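Local atomic coordinates of ATPase BagA (Mycobacterium tuberculosis H37Rv, PDB entry 6BS3), a protein that hydrolyses ATP as one of the two subunits of the heterodimeric BagAB complex, an activity required for resistance to nitric oxide and to elevated glycerol. Residues V26-G30 with P165-I169; A46-R50 with A82-V88; T204-T210 with P233-V239. All coordinates share one frame. Numbering follows the deposited sequence.

Interaction 1 of 3, residues V26-G30 with P165-I169; sequences VTGKG and PTGRI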
ATOM      1  N   VAL A  26     -10.858   1.387 -11.709  1.00 38.82           N
ATOM      2  CA  VAL A  26     -10.385   0.290 -10.856  1.00 38.28           C
ATOM      3  C   VAL A  26      -9.675   0.844  -9.632  1.00 43.69           C
ATOM      4  O   VAL A  26      -8.549   1.369  -9.717  1.00 42.23           O
ATOM      5  CB  VAL A  26      -9.538  -0.781 -11.631  1.00 40.80           C
ATOM      6  CG1 VAL A  26      -9.181  -1.959 -10.729  1.00 39.82           C
ATOM      7  CG2 VAL A  26     -10.271  -1.275 -12.884  1.00 39.87           C
ATOM      8  N   THR A  27     -10.374   0.774  -8.491  1.00 41.55           N
ATOM      9  CA  THR A  27      -9.838   1.234  -7.219  1.00 41.10           C
ATOM     10  C   THR A  27      -9.585   0.018  -6.295  1.00 45.35           C
ATOM     11  O   THR A  27      -9.709  -1.133  -6.728  1.00 46.08           O
ATOM     12  CB  THR A  27     -10.677   2.375  -6.616  1.00 42.43           C
ATOM     13  OG1 THR A  27      -9.939   2.945  -5.532  1.00 39.62           O
ATOM     14  CG2 THR A  27     -12.043   1.928  -6.133  1.00 34.42           C
ATOM     15  N   GLY A  28      -9.160   0.300  -5.074  1.00 40.72           N
ATOM     16  CA  GLY A  28      -8.816  -0.692  -4.066  1.00 40.48           C
ATOM     17  C   GLY A  28      -7.649  -0.208  -3.222  1.00 44.77           C
ATOM     18  O   GLY A  28      -6.948   0.728  -3.609  1.00 43.71           O
ATOM     19  N   LYS A  29      -7.434  -0.817  -2.053  1.00 42.62           N
ATOM     20  CA  LYS A  29      -6.330  -0.430  -1.175  1.00 41.80           C
ATOM     21  C   LYS A  29      -4.974  -0.713  -1.882  1.00 45.74           C
ATOM     22  O   LYS A  29      -4.922  -1.568  -2.760  1.00 44.83           O
ATOM     23  CB  LYS A  29      -6.461  -1.193   0.150  1.00 42.32           C
ATOM     24  CG  LYS A  29      -5.426  -0.821   1.198  1.00 40.05           C
ATOM     25  CD  LYS A  29      -5.833  -1.246   2.620  1.00 45.72           C
ATOM     26  CE  LYS A  29      -4.636  -1.261   3.542  1.00 48.67           C
ATOM     27  NZ  LYS A  29      -4.043   0.077   3.695  1.00 57.96           N
ATOM     28  N   GLY A  30      -3.912   0.008  -1.514  1.00 42.61           N
ATOM     29  CA  GLY A  30      -2.585  -0.237  -2.073  1.00 41.79           C
ATOM     30  C   GLY A  30      -2.173  -1.688  -1.859  1.00 46.28           C
ATOM     31  O   GLY A  30      -2.462  -2.269  -0.803  1.00 45.43           O
ATOM     32  N   PRO A 165      -6.050   4.884  -4.978  1.00 41.04           N
ATOM     33  CA  PRO A 165      -6.582   3.880  -4.036  1.00 41.73           C
ATOM     34  C   PRO A 165      -7.900   4.255  -3.341  1.00 46.12           C
ATOM     35  O   PRO A 165      -8.395   5.371  -3.493  1.00 44.81           O
ATOM     36  CB  PRO A 165      -5.418   3.695  -3.036  1.00 43.40           C
ATOM     37  CG  PRO A 165      -4.694   4.980  -3.067  1.00 44.82           C
ATOM     38  CD  PRO A 165      -4.755   5.421  -4.503  1.00 40.51           C
ATOM     39  N   THR A 166      -8.449   3.317  -2.546  1.00 45.24           N
ATOM     40  CA  THR A 166      -9.730   3.475  -1.821  1.00 45.55           C
ATOM     41  C   THR A 166      -9.804   4.711  -0.906  1.00 50.26           C
ATOM     42  O   THR A 166     -10.890   5.288  -0.764  1.00 50.37           O
ATOM     43  CB  THR A 166     -10.117   2.199  -1.042  1.00 49.18           C
ATOM     44  OG1 THR A 166      -9.097   1.880  -0.106  1.00 51.83           O
ATOM     45  CG2 THR A 166     -10.336   1.002  -1.959  1.00 46.91           C
ATOM     46  N   GLY A 167      -8.673   5.113  -0.320  1.00 46.61           N
ATOM     47  CA  GLY A 167      -8.608   6.265   0.573  1.00 46.18           C
ATOM     48  C   GLY A 167      -8.640   7.610  -0.126  1.00 52.29           C
ATOM     49  O   GLY A 167      -8.856   8.634   0.521  1.00 52.59           O
ATOM     50  N   ARG A 168      -8.439   7.625  -1.462  1.00 50.53           N
ATOM     51  CA  ARG A 168      -8.376   8.846  -2.278  1.00 49.45           C
ATOM     52  C   ARG A 168      -9.395   8.903  -3.411  1.00 50.32           C
ATOM     53  O   ARG A 168      -9.545   9.961  -4.028  1.00 50.24           O
ATOM     54  CB  ARG A 168      -6.960   8.982  -2.883  1.00 50.67           C
ATOM     55  CG  ARG A 168      -5.854   9.131  -1.851  1.00 63.26           C
ATOM     56  CD  ARG A 168      -4.498   9.337  -2.488  1.00 81.96           C
ATOM     57  NE  ARG A 168      -3.541   9.846  -1.505  1.00105.71           N
ATOM     58  CZ  ARG A 168      -2.425  10.505  -1.805  1.00125.41           C
ATOM     59  NH1 ARG A 168      -2.107  10.748  -3.073  1.00111.80           N
ATOM     60  NH2 ARG A 168      -1.622  10.934  -0.839  1.00113.33           N
ATOM     61  N   ILE A 169     -10.059   7.776  -3.725  1.00 45.38           N
ATOM     62  CA  ILE A 169     -10.967   7.665  -4.878  1.00 43.91           C
ATOM     63  C   ILE A 169     -12.152   8.641  -4.830  1.00 48.30           C
ATOM     64  O   ILE A 169     -12.450   9.252  -5.862  1.00 48.97           O
ATOM     65  CB  ILE A 169     -11.429   6.196  -5.165  1.00 45.81           C
ATOM     66  CG1 ILE A 169     -12.102   6.056  -6.557  1.00 44.93           C
ATOM     67  CG2 ILE A 169     -12.315   5.590  -4.047  1.00 45.41           C
ATOM     68  CD1 ILE A 169     -11.194   6.321  -7.788  1.00 40.45           C
TER

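Interaction 2 of 3, residues A46-R50 with A82-V88; sequences AAGGR and AERGGQV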
ATOM      1  N   ALA A  46     -11.034  -5.874 -24.609  1.00 44.27           N
ATOM      2  CA  ALA A  46     -10.508  -5.710 -25.970  1.00 43.88           C
ATOM      3  C   ALA A  46     -10.697  -6.932 -26.847  1.00 48.77           C
ATOM      4  O   ALA A  46     -10.710  -6.783 -28.065  1.00 49.38           O
ATOM      5  CB  ALA A  46      -9.046  -5.303 -25.947  1.00 44.11           C
ATOM      6  N   ALA A  47     -10.856  -8.128 -26.258  1.00 46.28           N
ATOM      7  CA  ALA A  47     -11.067  -9.376 -27.012  1.00 47.09           C
ATOM      8  C   ALA A  47     -12.195  -9.267 -28.062  1.00 53.83           C
ATOM      9  O   ALA A  47     -13.216  -8.636 -27.807  1.00 54.02           O
ATOM     10  CB  ALA A  47     -11.334 -10.530 -26.063  1.00 47.45           C
ATOM     11  N   GLY A  48     -11.945  -9.808 -29.250  1.00 51.51           N
ATOM     12  CA  GLY A  48     -12.881  -9.789 -30.367  1.00 51.65           C
ATOM     13  C   GLY A  48     -12.799  -8.548 -31.229  1.00 57.12           C
ATOM     14  O   GLY A  48     -13.831  -7.958 -31.548  1.00 57.69           O
ATOM     15  N   GLY A  49     -11.577  -8.155 -31.602  1.00 53.25           N
ATOM     16  CA  GLY A  49     -11.322  -6.997 -32.463  1.00 52.31           C
ATOM     17  C   GLY A  49     -11.755  -5.648 -31.907  1.00 54.02           C
ATOM     18  O   GLY A  49     -12.104  -4.755 -32.680  1.00 54.52           O
ATOM     19  N   ARG A  50     -11.748  -5.489 -30.573  1.00 47.16           N
ATOM     20  CA  ARG A  50     -12.115  -4.239 -29.899  1.00 47.10           C
ATOM     21  C   ARG A  50     -10.855  -3.427 -29.527  1.00 50.58           C
ATOM     22  O   ARG A  50      -9.751  -3.970 -29.533  1.00 49.87           O
ATOM     23  CB  ARG A  50     -13.002  -4.501 -28.666  1.00 46.16           C
ATOM     24  CG  ARG A  50     -14.228  -5.386 -28.973  1.00 54.77           C
ATOM     25  CD  ARG A  50     -15.495  -4.908 -28.298  1.00 55.44           C
ATOM     26  NE  ARG A  50     -15.331  -4.772 -26.851  1.00 61.30           N
ATOM     27  CZ  ARG A  50     -16.175  -4.125 -26.055  1.00 72.08           C
ATOM     28  NH1 ARG A  50     -17.262  -3.551 -26.553  1.00 58.63           N
ATOM     29  NH2 ARG A  50     -15.935  -4.040 -24.754  1.00 60.89           N
ATOM     30  N   ALA A  82      -5.026  -8.241 -27.782  1.00 49.90           N
ATOM     31  CA  ALA A  82      -6.017  -9.041 -27.064  1.00 48.67           C
ATOM     32  C   ALA A  82      -6.445 -10.198 -27.977  1.00 53.54           C
ATOM     33  O   ALA A  82      -6.090 -10.207 -29.150  1.00 52.87           O
ATOM     34  CB  ALA A  82      -7.214  -8.186 -26.715  1.00 48.54           C
ATOM     35  N   GLU A  83      -7.205 -11.161 -27.441  1.00 53.67           N
ATOM     36  CA  GLU A  83      -7.769 -12.309 -28.156  1.00 54.88           C
ATOM     37  C   GLU A  83      -8.535 -11.889 -29.414  1.00 60.05           C
ATOM     38  O   GLU A  83      -9.306 -10.926 -29.378  1.00 60.89           O
ATOM     39  CB  GLU A  83      -8.744 -13.054 -27.237  1.00 56.76           C
ATOM     40  CG  GLU A  83      -8.120 -14.086 -26.315  1.00 70.78           C
ATOM     41  CD  GLU A  83      -9.107 -15.095 -25.751  1.00104.08           C
ATOM     42  OE1 GLU A  83     -10.214 -15.249 -26.325  1.00 93.44           O
ATOM     43  OE2 GLU A  83      -8.766 -15.744 -24.735  1.00106.60           O
ATOM     44  N   ARG A  84      -8.309 -12.602 -30.519  1.00 56.42           N
ATOM     45  CA  ARG A  84      -8.985 -12.420 -31.812  1.00 56.53           C
ATOM     46  C   ARG A  84      -8.938 -10.978 -32.374  1.00 58.99           C
ATOM     47  O   ARG A  84      -9.970 -10.428 -32.782  1.00 57.96           O
ATOM     48  CB  ARG A  84     -10.453 -12.950 -31.766  1.00 58.06           C
ATOM     49  CG  ARG A  84     -10.616 -14.370 -31.194  1.00 64.11           C
ATOM     50  CD  ARG A  84     -12.075 -14.801 -31.026  1.00 69.07           C
ATOM     51  NE  ARG A  84     -12.877 -13.863 -30.224  1.00 76.25           N
ATOM     52  CZ  ARG A  84     -12.939 -13.862 -28.895  1.00 86.96           C
ATOM     53  NH1 ARG A  84     -12.238 -14.743 -28.188  1.00 75.83           N
ATOM     54  NH2 ARG A  84     -13.706 -12.986 -28.262  1.00 69.10           N
ATOM     55  N   GLY A  85      -7.733 -10.414 -32.444  1.00 55.91           N
ATOM     56  CA  GLY A  85      -7.498  -9.106 -33.058  1.00 55.25           C
ATOM     57  C   GLY A  85      -7.832  -7.874 -32.245  1.00 58.47           C
ATOM     58  O   GLY A  85      -7.905  -6.767 -32.787  1.00 60.39           O
ATOM     59  N   GLY A  86      -8.034  -8.052 -30.955  1.00 51.19           N
ATOM     60  CA  GLY A  86      -8.307  -6.933 -30.080  1.00 49.51           C
ATOM     61  C   GLY A  86      -7.030  -6.180 -29.782  1.00 50.68           C
ATOM     62  O   GLY A  86      -5.929  -6.704 -29.964  1.00 48.75           O
ATOM     63  N   GLN A  87      -7.169  -4.960 -29.292  1.00 46.19           N
ATOM     64  CA  GLN A  87      -6.031  -4.121 -29.003  1.00 46.06           C
ATOM     65  C   GLN A  87      -6.194  -3.347 -27.714  1.00 48.25           C
ATOM     66  O   GLN A  87      -7.234  -2.741 -27.463  1.00 46.60           O
ATOM     67  CB  GLN A  87      -5.816  -3.170 -30.187  1.00 47.49           C
ATOM     68  CG  GLN A  87      -4.783  -2.080 -29.987  1.00 52.29           C
ATOM     69  CD  GLN A  87      -4.559  -1.326 -31.266  1.00 57.75           C
ATOM     70  OE1 GLN A  87      -4.649  -1.875 -32.361  1.00 58.26           O
ATOM     71  NE2 GLN A  87      -4.240  -0.055 -31.156  1.00 47.07           N
ATOM     72  N   VAL A  88      -5.126  -3.341 -26.919  1.00 45.48           N
ATOM     73  CA  VAL A  88      -5.036  -2.548 -25.706  1.00 44.55           C
ATOM     74  C   VAL A  88      -3.956  -1.470 -25.906  1.00 46.37           C
ATOM     75  O   VAL A  88      -2.797  -1.793 -26.136  1.00 44.46           O
ATOM     76  CB  VAL A  88      -4.803  -3.386 -24.420  1.00 47.12           C
ATOM     77  CG1 VAL A  88      -4.693  -2.482 -23.194  1.00 45.47           C
ATOM     78  CG2 VAL A  88      -5.910  -4.425 -24.233  1.00 46.85           C
TER

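Interaction 3 of 3, residues T204-T210 with P233-V239; sequences TAIHLVT and PIGSVIV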
ATOM      1  N   THR A 204     -20.397   4.909 -16.793  1.00 43.36           N
ATOM      2  CA  THR A 204     -19.310   4.752 -15.823  1.00 43.26           C
ATOM      3  C   THR A 204     -19.635   3.650 -14.806  1.00 48.17           C
ATOM      4  O   THR A 204     -20.810   3.384 -14.527  1.00 47.88           O
ATOM      5  CB  THR A 204     -19.026   6.135 -15.144  1.00 48.17           C
ATOM      6  OG1 THR A 204     -18.817   7.123 -16.150  1.00 46.10           O
ATOM      7  CG2 THR A 204     -17.816   6.127 -14.201  1.00 44.59           C
ATOM      8  N   ALA A 205     -18.581   3.018 -14.253  1.00 45.43           N
ATOM      9  CA  ALA A 205     -18.644   2.021 -13.173  1.00 44.39           C
ATOM     10  C   ALA A 205     -17.317   2.023 -12.443  1.00 44.35           C
ATOM     11  O   ALA A 205     -16.265   2.038 -13.073  1.00 42.64           O
ATOM     12  CB  ALA A 205     -18.939   0.619 -13.712  1.00 45.02           C
ATOM     13  N   ILE A 206     -17.377   2.001 -11.111  1.00 41.13           N
ATOM     14  CA  ILE A 206     -16.210   1.942 -10.224  1.00 39.94           C
ATOM     15  C   ILE A 206     -16.138   0.518  -9.648  1.00 42.64           C
ATOM     16  O   ILE A 206     -17.067   0.085  -8.967  1.00 41.81           O
ATOM     17  CB  ILE A 206     -16.261   3.022  -9.107  1.00 42.43           C
ATOM     18  CG1 ILE A 206     -16.309   4.444  -9.709  1.00 42.88           C
ATOM     19  CG2 ILE A 206     -15.082   2.879  -8.123  1.00 42.01           C
ATOM     20  CD1 ILE A 206     -17.210   5.416  -9.040  1.00 41.69           C
ATOM     21  N   HIS A 207     -15.042  -0.195  -9.955  1.00 37.32           N
ATOM     22  CA  HIS A 207     -14.750  -1.543  -9.478  1.00 37.34           C
ATOM     23  C   HIS A 207     -13.759  -1.421  -8.322  1.00 41.27           C
ATOM     24  O   HIS A 207     -12.868  -0.573  -8.343  1.00 38.74           O
ATOM     25  CB  HIS A 207     -14.196  -2.451 -10.606  1.00 37.70           C
ATOM     26  CG  HIS A 207     -15.023  -2.420 -11.850  1.00 41.03           C
ATOM     27  ND1 HIS A 207     -16.310  -2.941 -11.875  1.00 42.84           N
ATOM     28  CD2 HIS A 207     -14.748  -1.867 -13.054  1.00 42.87           C
ATOM     29  CE1 HIS A 207     -16.767  -2.696 -13.092  1.00 42.80           C
ATOM     30  NE2 HIS A 207     -15.854  -2.068 -13.842  1.00 43.03           N
ATOM     31  N   LEU A 208     -13.956  -2.237  -7.296  1.00 39.40           N
ATOM     32  CA  LEU A 208     -13.152  -2.178  -6.083  1.00 39.04           C
ATOM     33  C   LEU A 208     -12.460  -3.491  -5.840  1.00 42.90           C
ATOM     34  O   LEU A 208     -13.090  -4.502  -5.541  1.00 42.46           O
ATOM     35  CB  LEU A 208     -14.012  -1.763  -4.871  1.00 38.80           C
ATOM     36  CG  LEU A 208     -14.740  -0.430  -5.010  1.00 42.98           C
ATOM     37  CD1 LEU A 208     -16.181  -0.626  -5.484  1.00 42.82           C
ATOM     38  CD2 LEU A 208     -14.658   0.365  -3.735  1.00 45.52           C
ATOM     39  N   VAL A 209     -11.153  -3.469  -6.012  1.00 40.23           N
ATOM     40  CA  VAL A 209     -10.295  -4.617  -5.767  1.00 40.08           C
ATOM     41  C   VAL A 209     -10.065  -4.723  -4.257  1.00 42.91           C
ATOM     42  O   VAL A 209      -9.805  -3.729  -3.593  1.00 40.52           O
ATOM     43  CB  VAL A 209      -8.960  -4.509  -6.556  1.00 42.42           C
ATOM     44  CG1 VAL A 209      -8.025  -5.678  -6.236  1.00 42.10           C
ATOM     45  CG2 VAL A 209      -9.231  -4.438  -8.052  1.00 41.44           C
ATOM     46  N   THR A 210     -10.167  -5.940  -3.733  1.00 42.31           N
ATOM     47  CA  THR A 210      -9.916  -6.243  -2.332  1.00 42.51           C
ATOM     48  C   THR A 210      -9.194  -7.577  -2.188  1.00 46.82           C
ATOM     49  O   THR A 210      -9.234  -8.411  -3.095  1.00 45.78           O
ATOM     50  CB  THR A 210     -11.236  -6.167  -1.498  1.00 47.89           C
ATOM     51  OG1 THR A 210     -10.892  -6.149  -0.113  1.00 50.47           O
ATOM     52  CG2 THR A 210     -12.210  -7.328  -1.780  1.00 42.73           C
ATOM     53  N   PRO A 233     -21.669   5.580  -9.684  1.00 49.44           N
ATOM     54  CA  PRO A 233     -21.995   4.171  -9.965  1.00 48.50           C
ATOM     55  C   PRO A 233     -20.935   3.145  -9.582  1.00 52.32           C
ATOM     56  O   PRO A 233     -19.801   3.202 -10.047  1.00 52.56           O
ATOM     57  CB  PRO A 233     -22.273   4.165 -11.470  1.00 49.49           C
ATOM     58  CG  PRO A 233     -21.489   5.286 -11.993  1.00 54.07           C
ATOM     59  CD  PRO A 233     -21.488   6.340 -10.935  1.00 50.51           C
ATOM     60  N   ILE A 234     -21.335   2.195  -8.731  1.00 49.14           N
ATOM     61  CA  ILE A 234     -20.519   1.066  -8.301  1.00 49.18           C
ATOM     62  C   ILE A 234     -20.706  -0.049  -9.343  1.00 53.40           C
ATOM     63  O   ILE A 234     -21.817  -0.284  -9.817  1.00 53.46           O
ATOM     64  CB  ILE A 234     -20.885   0.613  -6.847  1.00 52.28           C
ATOM     65  CG1 ILE A 234     -20.796   1.786  -5.808  1.00 53.15           C
ATOM     66  CG2 ILE A 234     -20.089  -0.623  -6.372  1.00 51.05           C
ATOM     67  CD1 ILE A 234     -19.504   2.605  -5.807  1.00 57.75           C
ATOM     68  N   GLY A 235     -19.605  -0.684  -9.714  1.00 50.07           N
ATOM     69  CA  GLY A 235     -19.594  -1.788 -10.658  1.00 49.85           C
ATOM     70  C   GLY A 235     -19.540  -3.113  -9.934  1.00 53.97           C
ATOM     71  O   GLY A 235     -20.575  -3.641  -9.544  1.00 56.50           O
ATOM     72  N   SER A 236     -18.340  -3.639  -9.709  1.00 48.61           N
ATOM     73  CA  SER A 236     -18.154  -4.926  -9.038  1.00 47.51           C
ATOM     74  C   SER A 236     -17.128  -4.845  -7.915  1.00 49.85           C
ATOM     75  O   SER A 236     -16.230  -4.004  -7.945  1.00 49.39           O
ATOM     76  CB  SER A 236     -17.658  -5.967 -10.046  1.00 50.01           C
ATOM     77  OG  SER A 236     -18.656  -6.417 -10.950  1.00 57.98           O
ATOM     78  N   VAL A 237     -17.216  -5.767  -6.957  1.00 45.08           N
ATOM     79  CA  VAL A 237     -16.167  -5.950  -5.951  1.00 42.98           C
ATOM     80  C   VAL A 237     -15.343  -7.134  -6.516  1.00 44.55           C
ATOM     81  O   VAL A 237     -15.916  -8.162  -6.859  1.00 43.31           O
ATOM     82  CB  VAL A 237     -16.681  -6.204  -4.508  1.00 44.78           C
ATOM     83  CG1 VAL A 237     -15.549  -6.691  -3.593  1.00 44.62           C
ATOM     84  CG2 VAL A 237     -17.322  -4.953  -3.932  1.00 43.60           C
ATOM     85  N   ILE A 238     -14.029  -6.949  -6.698  1.00 40.44           N
ATOM     86  CA  ILE A 238     -13.155  -7.979  -7.239  1.00 39.23           C
ATOM     87  C   ILE A 238     -12.268  -8.506  -6.131  1.00 44.69           C
ATOM     88  O   ILE A 238     -11.380  -7.790  -5.658  1.00 45.64           O
ATOM     89  CB  ILE A 238     -12.359  -7.487  -8.485  1.00 41.67           C
ATOM     90  CG1 ILE A 238     -13.304  -6.867  -9.545  1.00 42.64           C
ATOM     91  CG2 ILE A 238     -11.474  -8.616  -9.068  1.00 40.39           C
ATOM     92  CD1 ILE A 238     -12.616  -6.154 -10.840  1.00 46.01           C
ATOM     93  N   VAL A 239     -12.531  -9.751  -5.694  1.00 42.12           N
ATOM     94  CA  VAL A 239     -11.758 -10.416  -4.644  1.00 41.61           C
ATOM     95  C   VAL A 239     -10.576 -11.101  -5.298  1.00 45.92           C
ATOM     96  O   VAL A 239     -10.736 -12.130  -5.946  1.00 45.98           O
ATOM     97  CB  VAL A 239     -12.580 -11.363  -3.711  1.00 45.37           C
ATOM     98  CG1 VAL A 239     -11.672 -12.018  -2.663  1.00 45.19           C
ATOM     99  CG2 VAL A 239     -13.724 -10.620  -3.023  1.00 44.36           C
TER

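Interaction 1 of 3, residues V26-G30 with P165-I169
The C-terminal end of strand 23-28 and the start of the phosphate-binding loop meet the turn between strand 158-162 and helix 169-172, at the nucleotide end of the central sheet. The contact is small, about 260 Å² in all, and its one hydrogen bond is between backbone atoms. The carbonyl of G28 faces the turn: T166 N donates to G28 O in a weak hydrogen bond (3.2 Å, 143°), and P165 CA approaches the same G28 O at 3.2 Å as a CA-H...O contact. T27 points its side chain at the turn, with OG1 3.6 Å from I169 CB and 3.3 Å from P165 C; its hydroxyl is hydrogen-bonded to P164 O, just before the turn. The turn is closed on itself by R168 N to P165 O (3.0 Å), and R168 is the N-cap residue of helix 169-172. G28, at phi/psi of 145/163, has a conformation in which a CB would jam against the preceding carbonyl, so glycine is called for. The sequence from G28 to S35 fits a Walker A P-loop; K29 and G30 touch the bound ADP, and the amine of K34, an ATP-binding residue, is hydrogen-bonded to G28 O. T27 also packs on I206 and L208 of strand 204-210, while V26, turned away from the turn, rests against A38 and L41 of helix 34-46, and backbone hydrogen bonds tie V26 to V161 and A163.

Interaction 2 of 3, residues A46-R50 with A82-V88
A46 closes helix 34-46 and turns its methyl group onto the hairpin formed by strands 77-82 and 86-92: A46 CB lies 3.5 Å from A82 CB and 3.7 Å from V88 CG2, a small apolar patch. Its carbonyl serves two residues, accepting R50 N at 3.0 Å within the loop and meeting G86 CA at 3.1 Å in a CA-H...O contact. An ideal CB on G86 would fall only 2.0 Å from A46 O, so the close approach depends on glycine there. A47 is the first residue to leave helical geometry; A47 CB sits 3.8 Å from E83 CB, and A47 CA is 3.3 Å from E83 O. That carbonyl also takes a nearly linear hydrogen bond from the next residue, G48 N to E83 O (2.9 Å, 170°). G48 and G49 both have positive phi, which favours glycine and lets the chain reverse tightly. G49 lies against the equally glycine-rich hairpin turn, its CA 3.8 Å from G86 CA and 3.4 Å from G85 O. On the hairpin, E83 OE1 and R84 NH1 form a salt bridge (2.8 Å). R50 points its side chain away, with NE bonded to L45 O, while R50 O accepts Q87 N (2.8 Å, 157°), opening the pairing of strands 51-56 and 86-92. That pairing continues through the backbone of Q87 and V52. The contact thus seats the helix-to-strand loop on the hairpin that forms one border of the sheet, with V88 touching L54 of strand 51-56 and A42 and L43 of helix 34-46.

Interaction 3 of 3, residues T204-T210 with P233-V239
Strands 204-210 and 234-239 run parallel, their axes 4.1 Å apart at closest and 25° from each other. Five backbone hydrogen bonds join them: I206 N to P233 O (2.9 Å), G235 N to I206 O (2.8 Å), L208 N to S236 O (3.0 Å), I238 N to L208 O (2.9 Å) and T210 N to I238 O (2.9 Å). The register slips by one residue between the I206-I234 and L208-V237 pairs, a beta bulge at G235 and S236. There H207 ND1 accepts S236 N (3.0 Å), while H207 NE2 is bonded to H24. A CB on G235 would clash with the H207 ring. I206, L208, T210, I234, V237 and V239 share one sheet face, with L208 CD1 4.0 Å from I234 CG2; V209 and I238 lie on the other. V209 reaches G33 and N240, both ATP-binding residues. Joined through helix 214-229, the strands form a beta-alpha-beta crossover, the repeating unit of the P-loop NTPase fold.

All three contacts reach the same mixed sheet. Interactions 1 and 3 are neighbours, centres about 10 Å apart, and touch directly: T27 N lies 2.8 Å from H207 O and T27 O 2.8 Å from V209 N, probable hydrogen bonds joining strands 23-28 and 204-210. Interaction 1 touches the bound ADP through K29 and G30, and interaction 3 comes near it, the side chain of V209 lying about 6 Å away. Interaction 2 stands at the far border, its centre about 28 Å from that of interaction 1 and 23 Å from that of interaction 3. Along the chain it is nested inside the loop closed by 26-30 with 165-169, and interaction 3 follows. Helix 34-46 leads from the phosphate-binding loop to the A46-R50 turn.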